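Local atomic coordinates of IG hypothetical 16092 (Bacillus cereus ATCC 14579, PDB entry 1YQH), a protein that is of unknown function but belongs to the UPF0045 (DUF77) family and, as a thiamine-binding-protein family member, may bind thiamine or a related ligand. Residues T48-E53 / L58-R63. Sequence-based numbering, arbitrary orientation.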
ATOM      1  N   THR A  48       0.462  10.233  -5.137  1.00 10.60           N
ATOM      2  CA  THR A  48       1.333  11.328  -5.583  1.00 10.48           C
ATOM      3  C   THR A  48       2.762  10.847  -5.425  1.00 10.16           C
ATOM      4  O   THR A  48       3.126  10.319  -4.358  1.00  9.65           O
ATOM      5  CB  THR A  48       1.073  12.590  -4.732  1.00 10.09           C
ATOM      6  OG1 THR A  48      -0.213  13.105  -5.087  1.00 12.01           O
ATOM      7  CG2 THR A  48       2.144  13.690  -4.957  1.00 10.73           C
ATOM      8  N   THR A  49       3.554  11.007  -6.484  1.00  9.40           N
ATOM      9  CA  THR A  49       4.954  10.589  -6.488  1.00  9.80           C
ATOM     10  C   THR A  49       5.823  11.774  -6.074  1.00  8.76           C
ATOM     11  O   THR A  49       5.566  12.891  -6.527  1.00  9.54           O
ATOM     12  CB  THR A  49       5.380  10.129  -7.897  1.00 10.36           C
ATOM     13  OG1 THR A  49       4.488   9.101  -8.342  1.00 13.59           O
ATOM     14  CG2 THR A  49       6.824   9.583  -7.871  1.00  9.82           C
ATOM     15  N   LEU A  50       6.827  11.507  -5.233  1.00  9.48           N
ATOM     16  CA  LEU A  50       7.833  12.480  -4.790  1.00  9.02           C
ATOM     17  C   LEU A  50       9.245  11.962  -5.053  1.00  9.77           C
ATOM     18  O   LEU A  50       9.490  10.750  -5.022  1.00  9.48           O
ATOM     19  CB  LEU A  50       7.705  12.738  -3.279  1.00  9.68           C
ATOM     20  CG  LEU A  50       6.324  13.062  -2.710  1.00 10.20           C
ATOM     21  CD1 LEU A  50       6.347  13.136  -1.185  1.00 11.50           C
ATOM     22  CD2 LEU A  50       5.793  14.378  -3.305  1.00 12.43           C
ATOM     23  N   GLU A  51      10.178  12.885  -5.293  1.00  9.11           N
ATOM     24  CA  GLU A  51      11.581  12.516  -5.425  1.00 10.00           C
ATOM     25  C   GLU A  51      12.399  13.480  -4.580  1.00 10.03           C
ATOM     26  O   GLU A  51      12.146  14.674  -4.603  1.00  9.38           O
ATOM     27  CB  GLU A  51      11.995  12.620  -6.895  1.00 10.10           C
ATOM     28  CG  GLU A  51      13.449  12.288  -7.165  1.00 11.35           C
ATOM     29  CD  GLU A  51      13.819  12.528  -8.620  1.00 11.59           C
ATOM     30  OE1 GLU A  51      13.471  11.696  -9.469  1.00 11.91           O
ATOM     31  OE2 GLU A  51      14.456  13.551  -8.922  1.00 15.25           O
ATOM     32  N   GLY A  52      13.370  12.958  -3.834  1.00 10.49           N
ATOM     33  CA  GLY A  52      14.238  13.814  -3.028  1.00 10.70           C
ATOM     34  C   GLY A  52      14.794  13.103  -1.814  1.00 11.25           C
ATOM     35  O   GLY A  52      14.904  11.876  -1.790  1.00 10.99           O
ATOM     36  N   GLU A  53      15.171  13.894  -0.818  1.00 10.86           N
ATOM     37  CA  GLU A  53      15.798  13.368   0.390  1.00 11.36           C
ATOM     38  C   GLU A  53      14.776  12.652   1.283  1.00 10.74           C
ATOM     39  O   GLU A  53      13.681  13.163   1.526  1.00 10.61           O
ATOM     40  CB  GLU A  53      16.429  14.528   1.148  1.00 12.05           C
ATOM     41  CG  GLU A  53      17.098  14.143   2.433  1.00 15.51           C
ATOM     42  CD  GLU A  53      17.374  15.342   3.329  1.00 19.68           C
ATOM     43  OE1 GLU A  53      17.664  16.451   2.798  1.00 22.30           O
ATOM     44  OE2 GLU A  53      17.310  15.171   4.564  1.00 21.21           O
ATOM     45  N   LEU A  58       9.495  12.361   3.906  1.00 11.74           N
ATOM     46  CA  LEU A  58       8.650  11.906   5.011  1.00 12.30           C
ATOM     47  C   LEU A  58       8.004  13.078   5.754  1.00 12.41           C
ATOM     48  O   LEU A  58       6.845  12.992   6.168  1.00 12.70           O
ATOM     49  CB  LEU A  58       9.410  10.995   5.981  1.00 12.01           C
ATOM     50  CG  LEU A  58       9.781   9.636   5.385  1.00 13.38           C
ATOM     51  CD1 LEU A  58      10.802   8.971   6.304  1.00 17.06           C
ATOM     52  CD2 LEU A  58       8.521   8.767   5.205  1.00 13.63           C
ATOM     53  N   ASP A  59       8.743  14.167   5.916  1.00 12.85           N
ATOM     54  CA  ASP A  59       8.172  15.359   6.526  1.00 12.99           C
ATOM     55  C   ASP A  59       7.057  15.965   5.665  1.00 12.36           C
ATOM     56  O   ASP A  59       6.048  16.449   6.208  1.00 11.43           O
ATOM     57  CB  ASP A  59       9.245  16.405   6.836  1.00 13.67           C
ATOM     58  CG  ASP A  59       8.681  17.573   7.630  1.00 17.17           C
ATOM     59  OD1 ASP A  59       8.202  17.344   8.764  1.00 20.80           O
ATOM     60  OD2 ASP A  59       8.690  18.698   7.100  1.00 20.93           O
ATOM     61  N   VAL A  60       7.222  15.929   4.339  1.00 11.79           N
ATOM     62  CA  VAL A  60       6.142  16.362   3.436  1.00 11.73           C
ATOM     63  C   VAL A  60       4.875  15.539   3.672  1.00 11.31           C
ATOM     64  O   VAL A  60       3.778  16.093   3.800  1.00 10.99           O
ATOM     65  CB  VAL A  60       6.567  16.329   1.936  1.00 11.25           C
ATOM     66  CG1 VAL A  60       5.363  16.530   1.004  1.00 12.21           C
ATOM     67  CG2 VAL A  60       7.618  17.387   1.690  1.00 12.96           C
ATOM     68  N   VAL A  61       5.031  14.223   3.751  1.00 10.96           N
ATOM     69  CA  VAL A  61       3.884  13.355   3.977  1.00 10.45           C
ATOM     70  C   VAL A  61       3.213  13.642   5.339  1.00 11.01           C
ATOM     71  O   VAL A  61       1.983  13.732   5.439  1.00 10.70           O
ATOM     72  CB  VAL A  61       4.283  11.863   3.853  1.00 10.29           C
ATOM     73  CG1 VAL A  61       3.052  10.970   4.147  1.00  9.91           C
ATOM     74  CG2 VAL A  61       4.814  11.568   2.443  1.00 10.06           C
ATOM     75  N   LYS A  62       4.025  13.768   6.387  1.00 11.17           N
ATOM     76  CA  LYS A  62       3.496  14.095   7.722  1.00 11.97           C
ATOM     77  C   LYS A  62       2.700  15.395   7.701  1.00 11.75           C
ATOM     78  O   LYS A  62       1.621  15.494   8.286  1.00 11.92           O
ATOM     79  CB  LYS A  62       4.639  14.194   8.734  1.00 12.52           C
ATOM     80  CG  LYS A  62       5.228  12.835   9.056  1.00 15.69           C
ATOM     81  CD  LYS A  62       6.609  12.947   9.681  1.00 20.68           C
ATOM     82  CE  LYS A  62       6.544  13.547  11.054  1.00 24.17           C
ATOM     83  NZ  LYS A  62       7.899  13.598  11.705  1.00 25.10           N
ATOM     84  N   ARG A  63       3.225  16.393   7.003  1.00 11.45           N
ATOM     85  CA  ARG A  63       2.540  17.677   6.985  1.00 11.79           C
ATOM     86  C   ARG A  63       1.291  17.621   6.117  1.00 11.25           C
ATOM     87  O   ARG A  63       0.319  18.330   6.394  1.00 11.58           O
ATOM     88  CB  ARG A  63       3.492  18.804   6.595  1.00 12.04           C
ATOM     89  CG  ARG A  63       4.473  19.087   7.724  1.00 13.63           C
ATOM     90  CD  ARG A  63       5.341  20.288   7.451  1.00 16.72           C
ATOM     91  NE  ARG A  63       6.271  20.011   6.375  1.00 18.24           N
ATOM     92  CZ  ARG A  63       6.161  20.547   5.172  1.00 16.21           C
ATOM     93  NH1 ARG A  63       5.176  21.392   4.932  1.00 16.01           N
ATOM     94  NH2 ARG A  63       7.036  20.244   4.224  1.00 16.76           N
TER
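Leu50 reaches from strand 48-52 to helix 54-70 with a single methyl group, CD1, which meets one branch of each of two successive valines. Leu50 CD1 lies 4.2 Å from both Val60 CG1 and Val61 CG2, so the leucine tip sits against neighbouring positions on the inner side of the helix. CG of Leu50 stands anti to its carbonyl carbon (chi1 -50°), which turns the branch bearing CD1 toward the helix. Val60 points its CB toward the strand and offers the branch that is anti to the backbone N (chi1 169°). The two side chains approach at a slant, and no hydrogen bond crosses between the segments. All three residues are buried: Val34 of helix 23-36 touches both Leu50 and Val60, while Val61 rests on Phe12 of strand 8-17. The setting is an antiparallel four-stranded sheet with two helices on one face, in the strand order 2-3-1-4 of a ferredoxin-like fold; here the third strand leads, by way of Glu53 at the N-cap position, into the second helix, which folds back over it. On the side of the helix turned from Leu50 the interactions become polar. Arg63 NE donates to Asp59 OD2 at 2.8 Å in a salt bridge that links consecutive turns; the acceptor lies close to the guanidinium plane, whereas the N-H comes from above the carboxylate plane, 51° out of it. Arg63 is exposed and Asp59 partly so. Nearby, Lys62 NZ forms a salt bridge with Asp55 OD1 of a second subunit, and Lys62 packs on Leu58 of that same chain.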